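Local coordinates for protein N-acyl-D-glutamate deacylase (Bordetella bronchiseptica, PDB 3GIP) that removes the acyl group from N-acyl-D-glutamate by hydrolysis, as a zinc-binding member of the amidohydrolase superfamily, at residues Val144-Leu149 and Phe184-Ala189; Trp425-Val430 and Val455-Ala460; Thr305-His310 and Arg334-Ala339. All coordinates share one frame; numbering follows the deposited sequence.

Contact 1 (Val144-Leu149 and Phe184-Ala189)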
loop_
_atom_site.group_PDB
_atom_site.type_symbol
_atom_site.label_atom_id
_atom_site.label_comp_id
_atom_site.label_asym_id
_atom_site.label_seq_id
_atom_site.Cartn_x
_atom_site.Cartn_y
_atom_site.Cartn_z
ATOM N N VAL A 144 8.741 9.272 0.273
ATOM C CA VAL A 144 8.514 10.711 0.182
ATOM C C VAL A 144 7.856 10.939 -1.170
ATOM O O VAL A 144 8.310 10.413 -2.188
ATOM C CB VAL A 144 9.832 11.516 0.277
ATOM C CG1 VAL A 144 10.817 11.040 -0.762
ATOM C CG2 VAL A 144 9.544 13.002 0.088
ATOM N N GLY A 145 6.775 11.709 -1.178
ATOM C CA GLY A 145 6.057 11.959 -2.414
ATOM C C GLY A 145 6.635 13.008 -3.339
ATOM O O GLY A 145 7.011 14.099 -2.907
ATOM N N HIS A 146 6.702 12.673 -4.622
ATOM C CA HIS A 146 7.208 13.587 -5.639
ATOM C C HIS A 146 6.322 14.833 -5.690
ATOM O O HIS A 146 6.803 15.940 -5.937
ATOM C CB HIS A 146 7.233 12.874 -6.999
ATOM C CG HIS A 146 7.439 13.785 -8.169
ATOM N ND1 HIS A 146 8.521 14.633 -8.279
ATOM C CD2 HIS A 146 6.708 13.960 -9.296
ATOM C CE1 HIS A 146 8.447 15.290 -9.424
ATOM N NE2 HIS A 146 7.356 14.899 -10.059
ATOM N N ALA A 147 5.025 14.661 -5.454
ATOM C CA ALA A 147 4.126 15.808 -5.458
ATOM C C ALA A 147 4.554 16.745 -4.333
ATOM O O ALA A 147 4.619 17.963 -4.519
ATOM C CB ALA A 147 2.685 15.356 -5.259
ATOM N N ASN A 148 4.849 16.172 -3.168
ATOM C CA ASN A 148 5.289 16.960 -2.018
ATOM C C ASN A 148 6.562 17.716 -2.371
ATOM O O ASN A 148 6.697 18.903 -2.057
ATOM C CB ASN A 148 5.570 16.058 -0.814
ATOM C CG ASN A 148 4.309 15.559 -0.150
ATOM O OD1 ASN A 148 3.980 15.961 0.967
ATOM N ND2 ASN A 148 3.592 14.676 -0.834
ATOM N N LEU A 149 7.495 17.025 -3.020
ATOM C CA LEU A 149 8.759 17.649 -3.397
ATOM C C LEU A 149 8.520 18.857 -4.288
ATOM O O LEU A 149 9.078 19.928 -4.044
ATOM C CB LEU A 149 9.668 16.639 -4.104
ATOM C CG LEU A 149 10.099 15.449 -3.241
ATOM C CD1 LEU A 149 10.980 14.525 -4.064
ATOM C CD2 LEU A 149 10.851 15.934 -2.006
ATOM N N PHE A 184 11.135 7.202 -2.933
ATOM C CA PHE A 184 10.185 8.243 -3.285
ATOM C C PHE A 184 9.126 7.652 -4.209
ATOM O O PHE A 184 9.365 6.642 -4.883
ATOM C CB PHE A 184 10.898 9.434 -3.948
ATOM C CG PHE A 184 11.316 9.193 -5.372
ATOM C CD1 PHE A 184 10.587 9.741 -6.421
ATOM C CD2 PHE A 184 12.452 8.440 -5.665
ATOM C CE1 PHE A 184 10.985 9.546 -7.749
ATOM C CE2 PHE A 184 12.858 8.238 -6.988
ATOM C CZ PHE A 184 12.121 8.794 -8.030
ATOM N N SER A 185 7.952 8.266 -4.223
ATOM C CA SER A 185 6.878 7.782 -5.074
ATOM C C SER A 185 6.454 8.874 -6.033
ATOM O O SER A 185 6.629 10.061 -5.749
ATOM C CB SER A 185 5.673 7.372 -4.224
ATOM O OG SER A 185 5.057 8.504 -3.623
ATOM N N THR A 186 5.910 8.471 -7.174
ATOM C CA THR A 186 5.412 9.426 -8.151
ATOM C C THR A 186 3.935 9.155 -8.413
ATOM O O THR A 186 3.452 8.031 -8.228
ATOM C CB THR A 186 6.175 9.350 -9.498
ATOM O OG1 THR A 186 6.268 7.985 -9.931
ATOM C CG2 THR A 186 7.571 9.930 -9.354
ATOM N N GLY A 187 3.224 10.205 -8.810
ATOM C CA GLY A 187 1.811 10.106 -9.143
ATOM C C GLY A 187 1.713 10.845 -10.463
ATOM O O GLY A 187 1.186 11.957 -10.536
ATOM N N LEU A 188 2.233 10.219 -11.512
ATOM C CA LEU A 188 2.280 10.837 -12.830
ATOM C C LEU A 188 0.933 11.086 -13.492
ATOM O O LEU A 188 0.847 11.827 -14.471
ATOM C CB LEU A 188 3.197 10.015 -13.745
ATOM C CG LEU A 188 4.600 9.789 -13.160
ATOM C CD1 LEU A 188 5.473 9.084 -14.184
ATOM C CD2 LEU A 188 5.229 11.125 -12.757
ATOM N N ALA A 189 -0.120 10.488 -12.945
ATOM C CA ALA A 189 -1.463 10.676 -13.482
ATOM C C ALA A 189 -2.124 11.871 -12.799
ATOM O O ALA A 189 -3.227 12.272 -13.167
ATOM C CB ALA A 189 -2.305 9.413 -13.248
#
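The imidazole of H146 is met obliquely by methyl CG2 of T186, which lies 4.0 Å from CG of the ring, while the phenyl ring of F184 swings away after its CB has touched V144 and stacks on H215. H146 also packs on E200, L201 and L204 of helix 198-210, and F184 reaches L204 as well. The setting is two neighbouring parallel strands of the TIM barrel typical of amidohydrolases, 139-145 and 183-187, with helices 146-153 and 163-179 in the crossover between them. V144 pairs with F184 and G145 with S185. Two backbone bonds join the strands, S185 N to V144 O (3.0 Å) and H146 N to S185 O (2.8 Å); the second donor comes nearly along the C=O axis and already belongs to the first turn of the helix, where G145 is the N-cap. V144 suits its place as a compact branched residue: CG1, set between the backbone N and the carbonyl carbon (chi1 55°), rests 3.6 Å from F184 CB, and the side chain continues into L173 and A176 of helix 163-179. On the opposite face from V144 and F184, S185 OG bonds to G93 O and G96 N, gripping the loop that carries the zinc ligand C95, so it probably helps to position that cysteine; its side chain is about 9 Å from the metal. T186 turns OG1 to H215 and S217, leaving its methyl to H146. Glycine suits position 145 because a CB there would run into the side chain of N148; on the other strand S185 OG lies 3.8 Å from G145 CA.

Contact 2 (Trp425-Val430 and Val455-Ala460)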
loop_
_atom_site.group_PDB
_atom_site.type_symbol
_atom_site.label_atom_id
_atom_site.label_comp_id
_atom_site.label_asym_id
_atom_site.label_seq_id
_atom_site.Cartn_x
_atom_site.Cartn_y
_atom_site.Cartn_z
ATOM N N TRP A 425 11.931 -10.016 13.831
ATOM C CA TRP A 425 10.905 -9.373 14.638
ATOM C C TRP A 425 9.645 -10.230 14.643
ATOM O O TRP A 425 9.278 -10.824 13.624
ATOM C CB TRP A 425 10.592 -7.982 14.096
ATOM C CG TRP A 425 11.672 -6.992 14.367
ATOM C CD1 TRP A 425 12.579 -6.498 13.476
ATOM C CD2 TRP A 425 11.970 -6.382 15.627
ATOM N NE1 TRP A 425 13.426 -5.612 14.104
ATOM C CE2 TRP A 425 13.074 -5.523 15.425
ATOM C CE3 TRP A 425 11.411 -6.477 16.910
ATOM C CZ2 TRP A 425 13.631 -4.763 16.458
ATOM C CZ3 TRP A 425 11.967 -5.719 17.940
ATOM C CH2 TRP A 425 13.066 -4.873 17.704
ATOM N N ALA A 426 8.978 -10.282 15.789
ATOM C CA ALA A 426 7.781 -11.097 15.926
ATOM C C ALA A 426 6.484 -10.490 15.395
ATOM O O ALA A 426 5.531 -10.282 16.155
ATOM C CB ALA A 426 7.602 -11.513 17.386
ATOM N N ASP A 427 6.460 -10.190 14.096
ATOM C CA ASP A 427 5.250 -9.683 13.446
ATOM C C ASP A 427 4.621 -10.998 12.993
ATOM O O ASP A 427 5.170 -11.687 12.131
ATOM C CB ASP A 427 5.576 -8.820 12.219
ATOM C CG ASP A 427 6.213 -7.488 12.580
ATOM O OD1 ASP A 427 5.996 -7.000 13.710
ATOM O OD2 ASP A 427 6.915 -6.916 11.721
ATOM N N VAL A 428 3.481 -11.351 13.576
ATOM C CA VAL A 428 2.851 -12.630 13.269
ATOM C C VAL A 428 1.343 -12.560 13.104
ATOM O O VAL A 428 0.669 -11.787 13.780
ATOM C CB VAL A 428 3.133 -13.651 14.406
ATOM C CG1 VAL A 428 2.632 -15.031 14.020
ATOM C CG2 VAL A 428 4.616 -13.682 14.730
ATOM N N VAL A 429 0.815 -13.376 12.200
ATOM C CA VAL A 429 -0.625 -13.446 12.008
ATOM C C VAL A 429 -1.014 -14.915 12.044
ATOM O O VAL A 429 -0.348 -15.760 11.444
ATOM C CB VAL A 429 -1.093 -12.823 10.666
ATOM C CG1 VAL A 429 -0.456 -13.537 9.487
ATOM C CG2 VAL A 429 -2.615 -12.897 10.574
ATOM N N VAL A 430 -2.078 -15.214 12.780
ATOM C CA VAL A 430 -2.586 -16.573 12.894
ATOM C C VAL A 430 -3.958 -16.560 12.237
ATOM O O VAL A 430 -4.812 -15.749 12.599
ATOM C CB VAL A 430 -2.738 -16.992 14.374
ATOM C CG1 VAL A 430 -3.292 -18.408 14.463
ATOM C CG2 VAL A 430 -1.393 -16.897 15.077
ATOM N N VAL A 455 -3.061 -11.361 15.873
ATOM C CA VAL A 455 -1.978 -10.637 15.224
ATOM C C VAL A 455 -1.023 -10.054 16.252
ATOM O O VAL A 455 -1.448 -9.425 17.223
ATOM C CB VAL A 455 -2.508 -9.473 14.361
ATOM C CG1 VAL A 455 -1.343 -8.756 13.689
ATOM C CG2 VAL A 455 -3.478 -9.996 13.313
ATOM N N LEU A 456 0.268 -10.280 16.032
ATOM C CA LEU A 456 1.299 -9.745 16.906
ATOM C C LEU A 456 2.145 -8.781 16.092
ATOM O O LEU A 456 2.460 -9.042 14.928
ATOM C CB LEU A 456 2.214 -10.854 17.437
ATOM C CG LEU A 456 1.641 -11.984 18.291
ATOM C CD1 LEU A 456 2.773 -12.941 18.666
ATOM C CD2 LEU A 456 0.989 -11.415 19.542
ATOM N N VAL A 457 2.488 -7.654 16.700
ATOM C CA VAL A 457 3.346 -6.664 16.072
ATOM C C VAL A 457 4.511 -6.565 17.045
ATOM O O VAL A 457 4.329 -6.184 18.201
ATOM C CB VAL A 457 2.651 -5.292 15.944
ATOM C CG1 VAL A 457 3.661 -4.229 15.538
ATOM C CG2 VAL A 457 1.540 -5.373 14.902
ATOM N N ASN A 458 5.697 -6.947 16.586
ATOM C CA ASN A 458 6.883 -6.920 17.434
ATOM C C ASN A 458 6.629 -7.662 18.746
ATOM O O ASN A 458 7.026 -7.214 19.827
ATOM C CB ASN A 458 7.302 -5.472 17.691
ATOM C CG ASN A 458 7.690 -4.753 16.414
ATOM O OD1 ASN A 458 7.254 -3.632 16.158
ATOM N ND2 ASN A 458 8.521 -5.399 15.604
ATOM N N GLY A 459 5.952 -8.801 18.632
ATOM C CA GLY A 459 5.663 -9.632 19.788
ATOM C C GLY A 459 4.481 -9.245 20.657
ATOM O O GLY A 459 4.119 -9.988 21.573
ATOM N N ALA A 460 3.873 -8.094 20.388
ATOM C CA ALA A 460 2.734 -7.644 21.183
ATOM C C ALA A 460 1.417 -7.815 20.436
ATOM O O ALA A 460 1.321 -7.511 19.248
ATOM C CB ALA A 460 2.923 -6.187 21.577
#
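The carbonyl oxygen of V428 takes L456 N at 2.7 Å in a nearly straight bond (168°) lying in the carbonyl plane, and V455 CA adds a CA-H...O contact at 3.2 Å. The return bond, V428 N to L456 O (2.9 Å), completes the hydrogen-bonded antiparallel pair, and L456 O in turn receives the CA-H of D427. V429 and V455 form the adjacent non-hydrogen-bonded pair, their CG2 methyls 4.1 Å apart; valines, branched at CB, suit such extended strands.

Past the strand ends two further hydrogen bonds hold the segments together. N458 and G459 occupy the two central positions of a type I' turn from V457 to A460, which asks for positive phi at both; asparagine tolerates this better than most residues and glycine takes it readily. A426 centres an inverse gamma turn, and A426 O receives G459 N at 2.9 Å, the donor standing above the carbonyl plane. D427 also holds the turn: its CG lies anti to the carbonyl carbon (chi1 -70°), and OD1 accepts N458 N at 2.9 Å, the donor approaching almost in line with the CG-OD1 bond. OD2 makes a salt bridge to R417, so both carboxylate oxygens are engaged, which would favour the charged form. The amide of N458 lies alongside this carboxylate and crosses W425, with amide and indole planes 74° apart; R35 and R417 make cation-pi contacts with that indole.

Strand 428-431 runs between 452-457 and 57-64, bonding to the latter through V429 with A59. V428 and L456 turn their side chains to I11 of strand 7-12, as expected of the beta-sandwich part of an amidohydrolase, whereas V455 packs on T88 of strand 87-92 and on V462 and F463 of strand 460-463.

Contact 3 (Thr305-His310 and Arg334-Ala339)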
loop_
_atom_site.group_PDB
_atom_site.type_symbol
_atom_site.label_atom_id
_atom_site.label_comp_id
_atom_site.label_asym_id
_atom_site.label_seq_id
_atom_site.Cartn_x
_atom_site.Cartn_y
_atom_site.Cartn_z
ATOM N N THR A 305 -17.534 8.338 -3.487
ATOM C CA THR A 305 -17.017 7.822 -2.220
ATOM C C THR A 305 -17.047 8.912 -1.149
ATOM O O THR A 305 -17.059 8.625 0.050
ATOM C CB THR A 305 -15.573 7.316 -2.375
ATOM O OG1 THR A 305 -14.776 8.324 -3.005
ATOM C CG2 THR A 305 -15.545 6.056 -3.226
ATOM N N TRP A 306 -17.043 10.163 -1.600
ATOM C CA TRP A 306 -17.105 11.326 -0.712
ATOM C C TRP A 306 -17.236 12.582 -1.559
ATOM O O TRP A 306 -16.877 12.581 -2.726
ATOM C CB TRP A 306 -15.846 11.444 0.168
ATOM C CG TRP A 306 -14.558 11.689 -0.582
ATOM C CD1 TRP A 306 -13.750 10.744 -1.142
ATOM C CD2 TRP A 306 -13.940 12.958 -0.859
ATOM N NE1 TRP A 306 -12.669 11.340 -1.750
ATOM C CE2 TRP A 306 -12.761 12.697 -1.591
ATOM C CE3 TRP A 306 -14.271 14.289 -0.560
ATOM C CZ2 TRP A 306 -11.906 13.716 -2.029
ATOM C CZ3 TRP A 306 -13.419 15.303 -0.998
ATOM C CH2 TRP A 306 -12.250 15.009 -1.724
ATOM N N SER A 307 -17.775 13.644 -0.966
ATOM C CA SER A 307 -17.934 14.931 -1.644
ATOM C C SER A 307 -18.056 16.003 -0.573
ATOM O O SER A 307 -18.950 15.951 0.270
ATOM C CB SER A 307 -19.189 14.961 -2.522
ATOM O OG SER A 307 -19.438 16.287 -2.985
ATOM N N THR A 308 -17.157 16.979 -0.603
ATOM C CA THR A 308 -17.203 18.035 0.397
ATOM C C THR A 308 -18.460 18.901 0.278
ATOM O O THR A 308 -19.139 19.144 1.273
ATOM C CB THR A 308 -15.937 18.910 0.327
ATOM O OG1 THR A 308 -14.784 18.081 0.521
ATOM C CG2 THR A 308 -15.964 19.972 1.413
ATOM N N PRO A 309 -18.795 19.367 -0.937
ATOM C CA PRO A 309 -20.002 20.193 -1.055
ATOM C C PRO A 309 -21.306 19.396 -0.982
ATOM O O PRO A 309 -22.328 19.908 -0.529
ATOM C CB PRO A 309 -19.817 20.877 -2.405
ATOM C CG PRO A 309 -19.077 19.834 -3.203
ATOM C CD PRO A 309 -18.044 19.348 -2.206
ATOM N N HIS A 310 -21.264 18.140 -1.417
ATOM C CA HIS A 310 -22.457 17.299 -1.413
ATOM C C HIS A 310 -22.233 15.956 -0.732
ATOM O O HIS A 310 -22.276 14.903 -1.369
ATOM C CB HIS A 310 -22.934 17.101 -2.851
ATOM C CG HIS A 310 -23.463 18.355 -3.472
ATOM N ND1 HIS A 310 -24.708 18.865 -3.167
ATOM C CD2 HIS A 310 -22.892 19.240 -4.324
ATOM C CE1 HIS A 310 -24.879 20.010 -3.804
ATOM N NE2 HIS A 310 -23.793 20.262 -4.511
ATOM N N ARG A 334 -18.379 18.312 -11.690
ATOM C CA ARG A 334 -17.749 19.569 -11.312
ATOM C C ARG A 334 -18.408 20.171 -10.072
ATOM O O ARG A 334 -17.730 20.764 -9.234
ATOM C CB ARG A 334 -17.807 20.554 -12.480
ATOM C CG ARG A 334 -16.925 20.137 -13.643
ATOM C CD ARG A 334 -17.163 20.989 -14.877
ATOM N NE ARG A 334 -16.312 20.569 -15.986
ATOM C CZ ARG A 334 -16.513 20.911 -17.255
ATOM N NH1 ARG A 334 -17.543 21.681 -17.582
ATOM N NH2 ARG A 334 -15.683 20.484 -18.197
ATOM N N ARG A 335 -19.723 20.010 -9.949
ATOM C CA ARG A 335 -20.437 20.546 -8.794
ATOM C C ARG A 335 -20.133 19.751 -7.531
ATOM O O ARG A 335 -20.238 20.272 -6.421
ATOM C CB ARG A 335 -21.947 20.541 -9.041
ATOM C CG ARG A 335 -22.412 21.467 -10.148
ATOM C CD ARG A 335 -23.931 21.469 -10.224
ATOM N NE ARG A 335 -24.434 22.208 -11.377
ATOM C CZ ARG A 335 -25.721 22.284 -11.704
ATOM N NH1 ARG A 335 -26.631 21.667 -10.960
ATOM N NH2 ARG A 335 -26.101 22.965 -12.778
ATOM N N LEU A 336 -19.761 18.486 -7.708
ATOM C CA LEU A 336 -19.441 17.605 -6.588
ATOM C C LEU A 336 -18.042 17.832 -6.031
ATOM O O LEU A 336 -17.743 17.426 -4.908
ATOM C CB LEU A 336 -19.566 16.142 -7.026
ATOM C CG LEU A 336 -20.978 15.605 -7.261
ATOM C CD1 LEU A 336 -20.904 14.289 -8.027
ATOM C CD2 LEU A 336 -21.686 15.419 -5.926
ATOM N N ALA A 337 -17.189 18.481 -6.816
ATOM C CA ALA A 337 -15.810 18.730 -6.415
ATOM C C ALA A 337 -15.649 19.640 -5.203
ATOM O O ALA A 337 -16.371 20.632 -5.052
ATOM C CB ALA A 337 -15.029 19.300 -7.593
ATOM N N PRO A 338 -14.700 19.305 -4.311
ATOM C CA PRO A 338 -13.828 18.127 -4.404
ATOM C C PRO A 338 -14.544 16.863 -3.947
ATOM O O PRO A 338 -15.319 16.887 -2.987
ATOM C CB PRO A 338 -12.657 18.489 -3.495
ATOM C CG PRO A 338 -13.299 19.333 -2.455
ATOM C CD PRO A 338 -14.223 20.218 -3.256
ATOM N N ALA A 339 -14.273 15.758 -4.633
ATOM C CA ALA A 339 -14.911 14.491 -4.304
ATOM C C ALA A 339 -14.044 13.311 -4.712
ATOM O O ALA A 339 -12.970 13.480 -5.286
ATOM C CB ALA A 339 -16.262 14.400 -5.006
#
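S307 and A339 face each other as an antiparallel non-hydrogen-bonded pair, and just before A339 the chain leaves helix 329-336 through a cis peptide preceding P338. T308 N closes on P338 O at 3.0 Å, with the donor in line with the C=O. W306 spreads its indole over the other backbone: A339 CA stands 3.5 Å from the centre of the six-membered ring, only 4° off its normal, a CH-pi contact. A339 presents its CA to the ring while its CB points the other way, against W306 O and S307, where a small side chain suits the close pairing. At the far end of the indole, CH2 meets P338 CB at 3.9 Å.

The pair joins the outer strand 303-307 to the central strand 339-343 of a three-stranded antiparallel sheet completed by 287-290, inserted between barrel strands 277-281 and 360-362, reminiscent of the insertion in D-aminoacylases. S307 carries its polar join. With OG anti to the backbone N (chi1 170°), the hydroxyl donates to L336 O at 2.8 Å on a lone pair and accepts H310 N at 3.0 Å, an ST motif. P309 CG lies 3.2 Å from L336 O, and H310 CB 3.7 Å from L336 CD2. The imidazole of H310 hydrogen-bonds through ND1 to E312, while its CD2 presents the ring edge to R335 O at 3.5 Å.

Overall arrangement
Along the chain the order is contact 1, contact 3, contact 2, each closing before the next opens. Contacts 1 and 2 are about 31 Å apart between centres, on opposite sides of the chain's centre, yet are joined through paired strands: 139-145 pairs with 87-92, that with 57-64, and that with 428-431. Contact 1 thus lies in the barrel wall near the zinc, and contact 2 where the barrel strands pass into the smaller beta region. Contact 3, in a separate three-stranded sheet, is about 24 Å from contact 1 and 40 Å from contact 2 between centres. Thus the zinc-binding barrel, the strand-paired beta region and the insertion are each held by their own local contacts.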